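PDB 4O9L: mitochondrial antiviral signaling protein (MAVS) from Equus caballus, which probably acts in antiviral innate immunity as a signalling adaptor whose caspase recruitment domain assembles into prion-like filaments. Local coordinates for residues Ala7-Phe12 and Ser64-Asn69; Gln13-Arg16 and Asn21-Arg24; Gln42-Ala47 and Leu58-Thr63; Ser74-Leu79 and Gly86-Val91. The protein carries 1 engineered substitution. One frame throughout, in Å; residues are numbered along the deposited sequence.

Interaction 1: Ala7-Phe12 and Ser64-Asn69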
loop_
_atom_site.group_PDB
_atom_site.type_symbol
_atom_site.label_atom_id
_atom_site.label_comp_id
_atom_site.label_asym_id
_atom_site.label_seq_id
_atom_site.Cartn_x
_atom_site.Cartn_y
_atom_site.Cartn_z
ATOM N N ALA A 7 -3.589 4.327 14.691
ATOM C CA ALA A 7 -4.445 4.121 13.518
ATOM C C ALA A 7 -3.673 3.516 12.347
ATOM O O ALA A 7 -4.171 2.616 11.656
ATOM C CB ALA A 7 -5.115 5.422 13.106
ATOM N N GLU A 8 -2.455 4.002 12.121
ATOM C CA GLU A 8 -1.599 3.428 11.077
ATOM C C GLU A 8 -1.300 1.953 11.325
ATOM O O GLU A 8 -1.422 1.130 10.427
ATOM C CB GLU A 8 -0.296 4.235 10.931
ATOM C CG GLU A 8 -0.458 5.487 10.067
ATOM C CD GLU A 8 0.772 6.376 10.073
ATOM O OE1 GLU A 8 1.519 6.372 11.079
ATOM O OE2 GLU A 8 0.993 7.078 9.067
ATOM N N ASP A 9 -0.905 1.631 12.545
ATOM C CA ASP A 9 -0.588 0.255 12.915
ATOM C C ASP A 9 -1.795 -0.659 12.744
ATOM O O ASP A 9 -1.684 -1.763 12.190
ATOM C CB ASP A 9 -0.110 0.212 14.362
ATOM C CG ASP A 9 0.053 -1.206 14.874
ATOM O OD1 ASP A 9 0.945 -1.917 14.379
ATOM O OD2 ASP A 9 -0.709 -1.609 15.778
ATOM N N LYS A 10 -2.947 -0.191 13.220
ATOM C CA LYS A 10 -4.203 -0.929 13.096
ATOM C C LYS A 10 -4.517 -1.210 11.634
ATOM O O LYS A 10 -4.956 -2.313 11.273
ATOM C CB LYS A 10 -5.344 -0.122 13.725
ATOM C CG LYS A 10 -6.726 -0.690 13.460
ATOM C CD LYS A 10 -7.805 0.153 14.129
ATOM C CE LYS A 10 -7.596 0.235 15.643
ATOM N NZ LYS A 10 -8.285 1.433 16.209
ATOM N N THR A 11 -4.272 -0.213 10.793
ATOM C CA THR A 11 -4.493 -0.350 9.359
ATOM C C THR A 11 -3.516 -1.360 8.748
ATOM O O THR A 11 -3.927 -2.250 8.003
ATOM C CB THR A 11 -4.380 1.005 8.634
ATOM O OG1 THR A 11 -5.290 1.936 9.233
ATOM C CG2 THR A 11 -4.720 0.861 7.129
ATOM N N PHE A 12 -2.231 -1.234 9.079
ATOM C CA PHE A 12 -1.248 -2.183 8.578
ATOM C C PHE A 12 -1.607 -3.617 8.983
ATOM O O PHE A 12 -1.504 -4.550 8.179
ATOM C CB PHE A 12 0.162 -1.827 9.051
ATOM C CG PHE A 12 1.219 -2.759 8.520
ATOM C CD1 PHE A 12 1.749 -2.572 7.251
ATOM C CD2 PHE A 12 1.661 -3.832 9.280
ATOM C CE1 PHE A 12 2.714 -3.445 6.744
ATOM C CE2 PHE A 12 2.619 -4.712 8.783
ATOM C CZ PHE A 12 3.153 -4.520 7.526
ATOM N N SER A 64 7.102 -1.509 2.736
ATOM C CA SER A 64 7.763 -0.292 2.264
ATOM C C SER A 64 6.921 0.948 2.563
ATOM O O SER A 64 7.447 1.979 2.991
ATOM C CB SER A 64 8.068 -0.370 0.764
ATOM O OG SER A 64 9.061 -1.351 0.517
ATOM N N LEU A 65 5.616 0.846 2.329
ATOM C CA LEU A 65 4.703 1.958 2.596
ATOM C C LEU A 65 4.749 2.343 4.074
ATOM O O LEU A 65 4.836 3.515 4.428
ATOM C CB LEU A 65 3.273 1.588 2.174
ATOM C CG LEU A 65 2.955 1.651 0.671
ATOM C CD1 LEU A 65 1.597 1.017 0.388
ATOM C CD2 LEU A 65 2.976 3.097 0.167
ATOM N N ARG A 66 4.747 1.329 4.928
ATOM C CA ARG A 66 4.676 1.509 6.375
ATOM C C ARG A 66 5.832 2.354 6.954
ATOM O O ARG A 66 5.683 2.991 8.004
ATOM C CB ARG A 66 4.614 0.123 7.040
ATOM C CG ARG A 66 4.474 0.138 8.542
ATOM C CD ARG A 66 4.761 -1.230 9.123
ATOM N NE ARG A 66 4.127 -1.387 10.426
ATOM C CZ ARG A 66 4.194 -2.489 11.162
ATOM N NH1 ARG A 66 3.580 -2.540 12.339
ATOM N NH2 ARG A 66 4.878 -3.537 10.719
ATOM N N ARG A 67 6.968 2.375 6.257
ATOM C CA ARG A 67 8.117 3.192 6.654
ATOM C C ARG A 67 7.969 4.675 6.276
ATOM O O ARG A 67 8.789 5.506 6.673
ATOM C CB ARG A 67 9.401 2.657 6.001
ATOM C CG ARG A 67 9.858 1.283 6.479
ATOM C CD ARG A 67 11.242 0.896 5.901
ATOM N NE ARG A 67 11.126 0.076 4.695
ATOM C CZ ARG A 67 10.972 -1.245 4.707
ATOM N NH1 ARG A 67 10.871 -1.920 3.561
ATOM N NH2 ARG A 67 10.925 -1.889 5.868
ATOM N N ARG A 68 6.946 5.016 5.502
ATOM C CA ARG A 68 6.841 6.383 4.979
ATOM C C ARG A 68 5.697 7.195 5.586
ATOM O O ARG A 68 4.633 6.656 5.921
ATOM C CB ARG A 68 6.702 6.368 3.446
ATOM C CG ARG A 68 7.869 5.689 2.707
ATOM C CD ARG A 68 9.167 6.473 2.852
ATOM N NE ARG A 68 10.271 5.827 2.135
ATOM C CZ ARG A 68 11.366 5.337 2.715
ATOM N NH1 ARG A 68 12.313 4.759 1.976
ATOM N NH2 ARG A 68 11.523 5.437 4.032
ATOM N N ASN A 69 5.923 8.500 5.698
ATOM C CA ASN A 69 4.901 9.447 6.138
ATOM C C ASN A 69 3.572 9.309 5.395
ATOM O O ASN A 69 3.544 9.283 4.156
ATOM C CB ASN A 69 5.425 10.885 5.955
ATOM C CG ASN A 69 4.317 11.939 6.069
ATOM O OD1 ASN A 69 3.606 12.246 5.093
ATOM N ND2 ASN A 69 4.175 12.510 7.262
HETATM O O HOH W 1 3.919 6.639 9.101
#
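R66 lays its side chain across the ring of F12, and D9 meets the far end of the same guanidinium; between them these three residues make nearly the whole contact between helix 6-17 and the end of helix 39-66. The R66 chain leaves its helix with CG anti to the backbone N (chi1 -177°) and stays extended through to NE, which is long enough to span the ring. Its CD sits almost above the ring centre, 3.7 Å from the F12 centroid, in a CH-pi contact. Beyond it the guanidinium lies nearly flat on the same ring, the two planes only 15° apart. The cation is off-centre: R66 CZ is 3.9 Å from the F12 centroid but 31° from the ring normal, shifted over the CD2-CE2 bond, where R66 NH2 comes to 3.2 Å from F12 CE2. At the rim of the guanidinium, close to its plane, D9 OD1 faces R66 NH1 at 3.4 Å, a rather long salt bridge between groups whose planes are also nearly parallel. W71 of helix 71-81 and T63 also pack on F12, so the ring belongs to the interior while the charged pair sits near the surface; M4 of the N-terminal loop touches both D9 and R66. The seam thus grades from hydrocarbon to charge along a single arginine: methylenes and the cation's flat face rest on an aromatic ring, and the rim is left to an acid, whose charge probably helps balance that of the guanidinium.

Interaction 2: Gln13-Arg16 and Asn21-Arg24; sequences QYIR and NFSR
F22 turns its ring against Y14 and I15, closing the short connection that follows helix 6-17 in this caspase recruitment domain, a helical bundle of the death-fold superfamily. The inner part is closely packed. With its CG anti to the carbonyl carbon (chi1 -67°), F22 reaches back toward the helix, and the two branches of I15 settle over one face of the ring: CG1 is 4.0 Å from F22 CZ, while CG2 lies toward the rim near F22 CD2. The helix backbone is close as well, since I15 CA stands 4.0 Å from F22 CE2. Y14 comes from another direction, its CE2 in the plane of the F22 ring at the edge, 4.0 Å from F22 CZ. L87 and V91 of helix 85-96 pack on F22 too, and I15 continues inward to F62, W71 and L75, so this half of the contact merges with the hydrophobic core.

The outer half is looser and polar. N21 approaches Y14 no nearer than 4.3 Å, from ND2 to the phenol OH, and a water fills in between. That water is 2.9 Å from Y14 OH, and it takes a weak, long hydrogen bond of 3.5 Å from N21 ND2.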
loop_
_atom_site.group_PDB
_atom_site.type_symbol
_atom_site.label_atom_id
_atom_site.label_comp_id
_atom_site.label_asym_id
_atom_site.label_seq_id
_atom_site.Cartn_x
_atom_site.Cartn_y
_atom_site.Cartn_z
ATOM N N GLN A 13 -2.042 -3.790 10.225
ATOM C CA GLN A 13 -2.377 -5.122 10.713
ATOM C C GLN A 13 -3.610 -5.682 10.009
ATOM O O GLN A 13 -3.703 -6.886 9.749
ATOM C CB GLN A 13 -2.565 -5.110 12.235
ATOM C CG GLN A 13 -1.298 -4.730 13.020
ATOM C CD GLN A 13 -0.081 -5.581 12.656
ATOM O OE1 GLN A 13 -0.196 -6.788 12.417
ATOM N NE2 GLN A 13 1.094 -4.952 12.623
ATOM N N TYR A 14 -4.551 -4.807 9.690
ATOM C CA TYR A 14 -5.737 -5.218 8.957
ATOM C C TYR A 14 -5.353 -5.732 7.570
ATOM O O TYR A 14 -5.807 -6.807 7.154
ATOM C CB TYR A 14 -6.732 -4.059 8.844
ATOM C CG TYR A 14 -7.896 -4.354 7.922
ATOM C CD1 TYR A 14 -8.976 -5.121 8.348
ATOM C CD2 TYR A 14 -7.914 -3.861 6.623
ATOM C CE1 TYR A 14 -10.056 -5.385 7.493
ATOM C CE2 TYR A 14 -8.979 -4.120 5.758
ATOM C CZ TYR A 14 -10.044 -4.880 6.196
ATOM O OH TYR A 14 -11.096 -5.127 5.330
ATOM N N ILE A 15 -4.529 -4.962 6.855
ATOM C CA ILE A 15 -4.098 -5.348 5.513
ATOM C C ILE A 15 -3.392 -6.710 5.573
ATOM O O ILE A 15 -3.678 -7.603 4.771
ATOM C CB ILE A 15 -3.197 -4.261 4.868
ATOM C CG1 ILE A 15 -4.011 -2.986 4.610
ATOM C CG2 ILE A 15 -2.607 -4.754 3.558
ATOM C CD1 ILE A 15 -3.163 -1.737 4.245
ATOM N N ARG A 16 -2.498 -6.864 6.552
ATOM C CA ARG A 16 -1.812 -8.127 6.828
ATOM C C ARG A 16 -2.774 -9.300 7.000
ATOM O O ARG A 16 -2.641 -10.334 6.336
ATOM C CB ARG A 16 -0.983 -7.993 8.115
ATOM C CG ARG A 16 0.489 -7.680 7.904
ATOM C CD ARG A 16 1.353 -8.937 8.059
ATOM N NE ARG A 16 1.378 -9.436 9.437
ATOM C CZ ARG A 16 2.304 -9.119 10.341
ATOM N NH1 ARG A 16 2.239 -9.629 11.566
ATOM N NH2 ARG A 16 3.296 -8.293 10.025
ATOM N N ASN A 21 -7.655 -10.144 0.302
ATOM C CA ASN A 21 -8.578 -9.110 -0.159
ATOM C C ASN A 21 -7.904 -8.103 -1.077
ATOM O O ASN A 21 -8.578 -7.418 -1.863
ATOM C CB ASN A 21 -9.185 -8.352 1.027
ATOM C CG ASN A 21 -10.135 -9.203 1.847
ATOM O OD1 ASN A 21 -10.249 -10.414 1.637
ATOM N ND2 ASN A 21 -10.825 -8.567 2.801
ATOM N N PHE A 22 -6.577 -8.007 -0.969
ATOM C CA PHE A 22 -5.811 -6.974 -1.660
ATOM C C PHE A 22 -5.052 -7.518 -2.871
ATOM O O PHE A 22 -4.282 -6.802 -3.512
ATOM C CB PHE A 22 -4.875 -6.267 -0.660
ATOM C CG PHE A 22 -5.621 -5.457 0.376
ATOM C CD1 PHE A 22 -5.985 -4.142 0.115
ATOM C CD2 PHE A 22 -6.016 -6.028 1.576
ATOM C CE1 PHE A 22 -6.713 -3.399 1.046
ATOM C CE2 PHE A 22 -6.740 -5.297 2.514
ATOM C CZ PHE A 22 -7.085 -3.977 2.250
ATOM N N SER A 23 -5.295 -8.781 -3.208
ATOM C CA SER A 23 -4.484 -9.460 -4.220
ATOM C C SER A 23 -4.659 -8.934 -5.648
ATOM O O SER A 23 -3.830 -9.203 -6.519
ATOM C CB SER A 23 -4.729 -10.970 -4.186
ATOM O OG SER A 23 -6.008 -11.280 -4.706
ATOM N N ARG A 24 -5.729 -8.190 -5.896
ATOM C CA ARG A 24 -5.979 -7.684 -7.244
ATOM C C ARG A 24 -5.372 -6.306 -7.511
ATOM O O ARG A 24 -5.539 -5.749 -8.596
ATOM C CB ARG A 24 -7.476 -7.719 -7.583
ATOM C CG ARG A 24 -7.938 -9.089 -8.090
ATOM C CD ARG A 24 -9.458 -9.251 -8.009
ATOM N NE ARG A 24 -9.939 -9.126 -6.635
ATOM C CZ ARG A 24 -9.934 -10.113 -5.743
ATOM N NH1 ARG A 24 -10.383 -9.903 -4.512
ATOM N NH2 ARG A 24 -9.474 -11.309 -6.081
HETATM O O HOH W 2 -10.921 -5.117 2.394
#

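Interaction 3: Gln42-Ala47 and Leu58-Thr63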
loop_
_atom_site.group_PDB
_atom_site.type_symbol
_atom_site.label_atom_id
_atom_site.label_comp_id
_atom_site.label_asym_id
_atom_site.label_seq_id
_atom_site.Cartn_x
_atom_site.Cartn_y
_atom_site.Cartn_z
ATOM N N GLN A 42 10.518 3.837 -5.478
ATOM C CA GLN A 42 9.878 3.502 -6.745
ATOM C C GLN A 42 10.804 2.628 -7.568
ATOM O O GLN A 42 10.398 1.577 -8.059
ATOM C CB GLN A 42 9.550 4.772 -7.534
ATOM C CG GLN A 42 8.573 5.710 -6.849
ATOM C CD GLN A 42 7.132 5.307 -7.074
ATOM O OE1 GLN A 42 6.856 4.275 -7.689
ATOM N NE2 GLN A 42 6.200 6.127 -6.585
ATOM N N ASP A 43 12.052 3.073 -7.705
ATOM C CA ASP A 43 13.050 2.360 -8.501
ATOM C C ASP A 43 13.216 0.931 -8.013
ATOM O O ASP A 43 13.181 -0.007 -8.799
ATOM C CB ASP A 43 14.403 3.081 -8.452
ATOM C CG ASP A 43 14.411 4.369 -9.256
ATOM O OD1 ASP A 43 13.499 4.555 -10.092
ATOM O OD2 ASP A 43 15.340 5.185 -9.064
ATOM N N ARG A 44 13.395 0.783 -6.706
ATOM C CA ARG A 44 13.592 -0.523 -6.090
ATOM C C ARG A 44 12.372 -1.438 -6.233
ATOM O O ARG A 44 12.502 -2.635 -6.511
ATOM C CB ARG A 44 13.951 -0.357 -4.611
ATOM C CG ARG A 44 14.067 -1.662 -3.875
ATOM C CD ARG A 44 14.510 -1.466 -2.431
ATOM N NE ARG A 44 13.559 -0.675 -1.650
ATOM C CZ ARG A 44 12.455 -1.157 -1.080
ATOM N NH1 ARG A 44 12.134 -2.441 -1.206
ATOM N NH2 ARG A 44 11.659 -0.349 -0.385
ATOM N N LEU A 45 11.182 -0.879 -6.047
ATOM C CA LEU A 45 9.966 -1.676 -6.149
ATOM C C LEU A 45 9.650 -2.118 -7.595
ATOM O O LEU A 45 9.164 -3.229 -7.804
ATOM C CB LEU A 45 8.778 -0.962 -5.487
ATOM C CG LEU A 45 8.859 -0.893 -3.956
ATOM C CD1 LEU A 45 7.854 0.128 -3.406
ATOM C CD2 LEU A 45 8.607 -2.267 -3.328
ATOM N N ARG A 46 9.929 -1.274 -8.588
ATOM C CA ARG A 46 9.780 -1.710 -9.982
ATOM C C ARG A 46 10.735 -2.859 -10.316
ATOM O O ARG A 46 10.350 -3.821 -11.000
ATOM C CB ARG A 46 9.963 -0.552 -10.968
ATOM C CG ARG A 46 8.775 0.408 -11.016
ATOM C CD ARG A 46 8.872 1.383 -12.194
ATOM N NE ARG A 46 10.211 1.941 -12.355
ATOM C CZ ARG A 46 10.630 3.081 -11.808
ATOM N NH1 ARG A 46 11.869 3.504 -12.023
ATOM N NH2 ARG A 46 9.813 3.794 -11.046
ATOM N N ALA A 47 11.965 -2.773 -9.814
ATOM C CA ALA A 47 12.952 -3.825 -10.039
ATOM C C ALA A 47 12.591 -5.093 -9.253
ATOM O O ALA A 47 12.804 -6.208 -9.726
ATOM C CB ALA A 47 14.344 -3.343 -9.681
ATOM N N LEU A 58 3.915 -7.221 -3.724
ATOM C CA LEU A 58 2.842 -6.588 -2.985
ATOM C C LEU A 58 3.124 -6.653 -1.477
ATOM O O LEU A 58 2.877 -5.684 -0.750
ATOM C CB LEU A 58 1.507 -7.242 -3.340
ATOM C CG LEU A 58 0.259 -6.537 -2.822
ATOM C CD1 LEU A 58 0.186 -5.116 -3.365
ATOM C CD2 LEU A 58 -0.986 -7.337 -3.210
ATOM N N LEU A 59 3.650 -7.784 -1.006
ATOM C CA LEU A 59 4.029 -7.899 0.401
ATOM C C LEU A 59 5.088 -6.844 0.723
ATOM O O LEU A 59 5.000 -6.122 1.729
ATOM C CB LEU A 59 4.557 -9.299 0.706
ATOM C CG LEU A 59 3.519 -10.429 0.713
ATOM C CD1 LEU A 59 4.188 -11.789 0.773
ATOM C CD2 LEU A 59 2.550 -10.277 1.879
ATOM N N GLU A 60 6.083 -6.742 -0.154
ATOM C CA GLU A 60 7.163 -5.788 0.042
ATOM C C GLU A 60 6.650 -4.348 -0.045
ATOM O O GLU A 60 7.129 -3.458 0.663
ATOM C CB GLU A 60 8.292 -6.065 -0.960
ATOM C CG GLU A 60 9.456 -5.080 -0.909
ATOM C CD GLU A 60 10.104 -4.982 0.460
ATOM O OE1 GLU A 60 10.049 -5.960 1.247
ATOM O OE2 GLU A 60 10.678 -3.907 0.750
ATOM N N LEU A 61 5.658 -4.129 -0.897
ATOM C CA LEU A 61 5.068 -2.802 -1.050
ATOM C C LEU A 61 4.466 -2.290 0.267
ATOM O O LEU A 61 4.676 -1.137 0.655
ATOM C CB LEU A 61 4.004 -2.809 -2.154
ATOM C CG LEU A 61 3.248 -1.486 -2.363
ATOM C CD1 LEU A 61 4.225 -0.354 -2.677
ATOM C CD2 LEU A 61 2.200 -1.602 -3.471
ATOM N N PHE A 62 3.731 -3.153 0.962
ATOM C CA PHE A 62 3.076 -2.731 2.202
ATOM C C PHE A 62 4.082 -2.421 3.301
ATOM O O PHE A 62 3.951 -1.412 4.007
ATOM C CB PHE A 62 2.019 -3.753 2.650
ATOM C CG PHE A 62 0.784 -3.778 1.766
ATOM C CD1 PHE A 62 0.104 -2.595 1.465
ATOM C CD2 PHE A 62 0.313 -4.973 1.232
ATOM C CE1 PHE A 62 -1.037 -2.605 0.654
ATOM C CE2 PHE A 62 -0.828 -4.998 0.415
ATOM C CZ PHE A 62 -1.498 -3.809 0.123
ATOM N N THR A 63 5.109 -3.256 3.444
ATOM C CA THR A 63 6.136 -2.959 4.448
ATOM C C THR A 63 6.956 -1.730 4.039
ATOM O O THR A 63 7.430 -0.975 4.895
ATOM C CB THR A 63 7.016 -4.196 4.815
ATOM O OG1 THR A 63 7.747 -4.633 3.675
ATOM C CG2 THR A 63 6.145 -5.340 5.280
#
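R44 and E60 supply the charged half of this contact. R44 NH1 donates to E60 OE2 at 2.8 Å, a salt bridge with a moderately bent N-H...O angle of 142°. The arginine gets there by folding its chain at chi3 (62°), which swings the guanidinium across to the opposing helix; the glutamate bends at chi2 to offer its carboxylate. The two flat groups stand nearly perpendicular, and OE2 is approached on its anti side, somewhat out of the carboxylate plane. This is a single-point grip, not a paired, coplanar one. The other end of the guanidinium is engaged as well, for R44 NH2 probably hydrogen-bonds to S64 OG, which in turn is bonded to the backbone O of E60.

The helical run 39-66 doubles back so that its two arms pack side by side, as neighbouring helices do in the antiparallel bundle of a caspase recruitment domain. Over these segments the axes run nearly antiparallel, 162° between their directions, and 10.5 Å apart, a generous spacing that side chains have to bridge.

Apolar contacts do so beside the ion pair, nearer the core. L45 points at the facing arm and uses its two methyls on different partners: CD1 meets L61 CD1 at 3.7 Å, and CD2 touches the aliphatic CG of E60 at 3.8 Å. E60 therefore serves both halves, its methylene on leucine and its carboxylate on arginine. On the buried side L45 also packs on L31 and L37, and L61 on I30 of helix 27-30.

Interaction 4: Ser74-Leu79 and Gly86-Val91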
loop_
_atom_site.group_PDB
_atom_site.type_symbol
_atom_site.label_atom_id
_atom_site.label_comp_id
_atom_site.label_asym_id
_atom_site.label_seq_id
_atom_site.Cartn_x
_atom_site.Cartn_y
_atom_site.Cartn_z
ATOM N N SER A 74 -2.041 8.047 1.315
ATOM C CA SER A 74 -1.451 7.822 0.002
ATOM C C SER A 74 -2.080 6.579 -0.638
ATOM O O SER A 74 -2.538 6.625 -1.782
ATOM C CB SER A 74 0.070 7.656 0.126
ATOM O OG SER A 74 0.682 7.629 -1.156
ATOM N N LEU A 75 -2.121 5.474 0.109
ATOM C CA LEU A 75 -2.702 4.227 -0.400
ATOM C C LEU A 75 -4.177 4.359 -0.763
ATOM O O LEU A 75 -4.608 3.874 -1.806
ATOM C CB LEU A 75 -2.531 3.108 0.619
ATOM C CG LEU A 75 -3.158 1.745 0.314
ATOM C CD1 LEU A 75 -2.560 1.149 -0.961
ATOM C CD2 LEU A 75 -2.919 0.819 1.524
ATOM N N ILE A 76 -4.947 5.008 0.102
ATOM C CA ILE A 76 -6.367 5.214 -0.158
ATOM C C ILE A 76 -6.548 5.965 -1.471
ATOM O O ILE A 76 -7.326 5.534 -2.332
ATOM C CB ILE A 76 -7.054 5.973 1.001
ATOM C CG1 ILE A 76 -7.192 5.046 2.213
ATOM C CG2 ILE A 76 -8.435 6.522 0.574
ATOM C CD1 ILE A 76 -7.442 5.763 3.507
ATOM N N GLY A 77 -5.824 7.073 -1.636
ATOM C CA GLY A 77 -5.897 7.835 -2.881
ATOM C C GLY A 77 -5.508 7.012 -4.102
ATOM O O GLY A 77 -6.141 7.084 -5.167
ATOM N N ALA A 78 -4.456 6.216 -3.949
ATOM C CA ALA A 78 -3.937 5.421 -5.051
ATOM C C ALA A 78 -4.894 4.290 -5.420
ATOM O O ALA A 78 -5.051 3.957 -6.606
ATOM C CB ALA A 78 -2.556 4.872 -4.706
ATOM N N LEU A 79 -5.524 3.687 -4.413
ATOM C CA LEU A 79 -6.508 2.639 -4.680
ATOM C C LEU A 79 -7.674 3.182 -5.512
ATOM O O LEU A 79 -8.114 2.542 -6.468
ATOM C CB LEU A 79 -6.993 1.987 -3.374
ATOM C CG LEU A 79 -5.936 1.092 -2.712
ATOM C CD1 LEU A 79 -6.280 0.773 -1.239
ATOM C CD2 LEU A 79 -5.748 -0.192 -3.523
ATOM N N GLY A 86 -13.377 0.289 -3.571
ATOM C CA GLY A 86 -13.886 -0.514 -2.476
ATOM C C GLY A 86 -12.795 -0.833 -1.469
ATOM O O GLY A 86 -13.024 -0.789 -0.252
ATOM N N LEU A 87 -11.601 -1.157 -1.965
ATOM C CA LEU A 87 -10.469 -1.370 -1.074
ATOM C C LEU A 87 -10.134 -0.068 -0.346
ATOM O O LEU A 87 -9.831 -0.089 0.851
ATOM C CB LEU A 87 -9.250 -1.900 -1.828
ATOM C CG LEU A 87 -9.409 -3.255 -2.534
ATOM C CD1 LEU A 87 -8.074 -3.705 -3.134
ATOM C CD2 LEU A 87 -9.935 -4.295 -1.566
ATOM N N ALA A 88 -10.187 1.057 -1.064
ATOM C CA ALA A 88 -9.968 2.355 -0.430
ATOM C C ALA A 88 -10.967 2.601 0.696
ATOM O O ALA A 88 -10.575 3.063 1.769
ATOM C CB ALA A 88 -10.026 3.495 -1.443
ATOM N N ASP A 89 -12.245 2.313 0.461
ATOM C CA ASP A 89 -13.253 2.525 1.503
ATOM C C ASP A 89 -13.017 1.637 2.732
ATOM O O ASP A 89 -13.216 2.071 3.869
ATOM C CB ASP A 89 -14.680 2.298 0.976
ATOM C CG ASP A 89 -15.120 3.359 -0.032
ATOM O OD1 ASP A 89 -14.544 4.471 -0.040
ATOM O OD2 ASP A 89 -16.049 3.072 -0.823
ATOM N N GLU A 90 -12.597 0.397 2.512
ATOM C CA GLU A 90 -12.409 -0.514 3.639
ATOM C C GLU A 90 -11.209 -0.091 4.488
ATOM O O GLU A 90 -11.247 -0.175 5.727
ATOM C CB GLU A 90 -12.283 -1.967 3.166
ATOM C CG GLU A 90 -13.607 -2.561 2.663
ATOM C CD GLU A 90 -14.739 -2.414 3.681
ATOM O OE1 GLU A 90 -14.723 -3.117 4.719
ATOM O OE2 GLU A 90 -15.647 -1.585 3.445
ATOM N N VAL A 91 -10.158 0.374 3.817
ATOM C CA VAL A 91 -8.946 0.841 4.495
ATOM C C VAL A 91 -9.257 2.089 5.314
ATOM O O VAL A 91 -8.844 2.191 6.463
ATOM C CB VAL A 91 -7.797 1.138 3.482
ATOM C CG1 VAL A 91 -6.631 1.887 4.159
ATOM C CG2 VAL A 91 -7.283 -0.145 2.867
#
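I76 and L79 share one first torsion, each with a branch that meets helix 85-96 set anti to the carbonyl carbon: CG1 of I76 at chi1 -73° and CG of L79 at -72°. From there I76 CG1 extends to V91 CG1 at 3.8 Å, helped by V91 setting CG1 anti to its own backbone N. L79, one turn further along, sends CD1 to L87 CB at 4.0 Å, the two side chains crossing at about a right angle, and more distantly toward V91 CG2.

Between these two sits A88. Its methyl lies between I76 and L79, with A88 CB resting 3.5 Å from the carbonyl O of I76. The same CB also touches L79 CB and the other branch of I76, CG2. Because a methyl takes up so little room, the backbones approach closely here, the CA atoms of I76 and A88 standing 4.6 Å apart, while the segment axes pass at 8.2 Å. Where side chain meets side chain across the interface, the contacts are all between carbon groups, and four of the five residues that touch are buried.

Other parts of the bundle pack on the same residues: I30 of helix 27-30 and I25 on L79, T11 of helix 6-17 and F22 on V91. The two helices follow each other through a short turn and run antiparallel, 156° between their directions. Such a close helical hairpin, its small residue at the point of nearest approach, is the way the last two helices pair in this caspase recruitment domain, a member of the antiparallel helical death fold.

Interaction 4 is the most buried, and its side-chain contacts are all apolar, whereas interactions 1 and 3 put charged groups at the margin of hydrophobic packing, and interaction 2 ends in a water. Helix 6-17 serves interactions 1 and 2; helix 39-66 serves 1 and 3. Interactions 2 and 3 lie nested, one after the other, within the chain closed by interaction 1. F22 ties interaction 2 to the leucine and valine of interaction 4, and F62 links I15 with L75. Interactions 3 and 4 lie on opposite sides of the chain's centre, about 17 Å between centres. Arginine is used differently too: against an aromatic face in 1, reaching across to a carboxylate on the facing arm in 3.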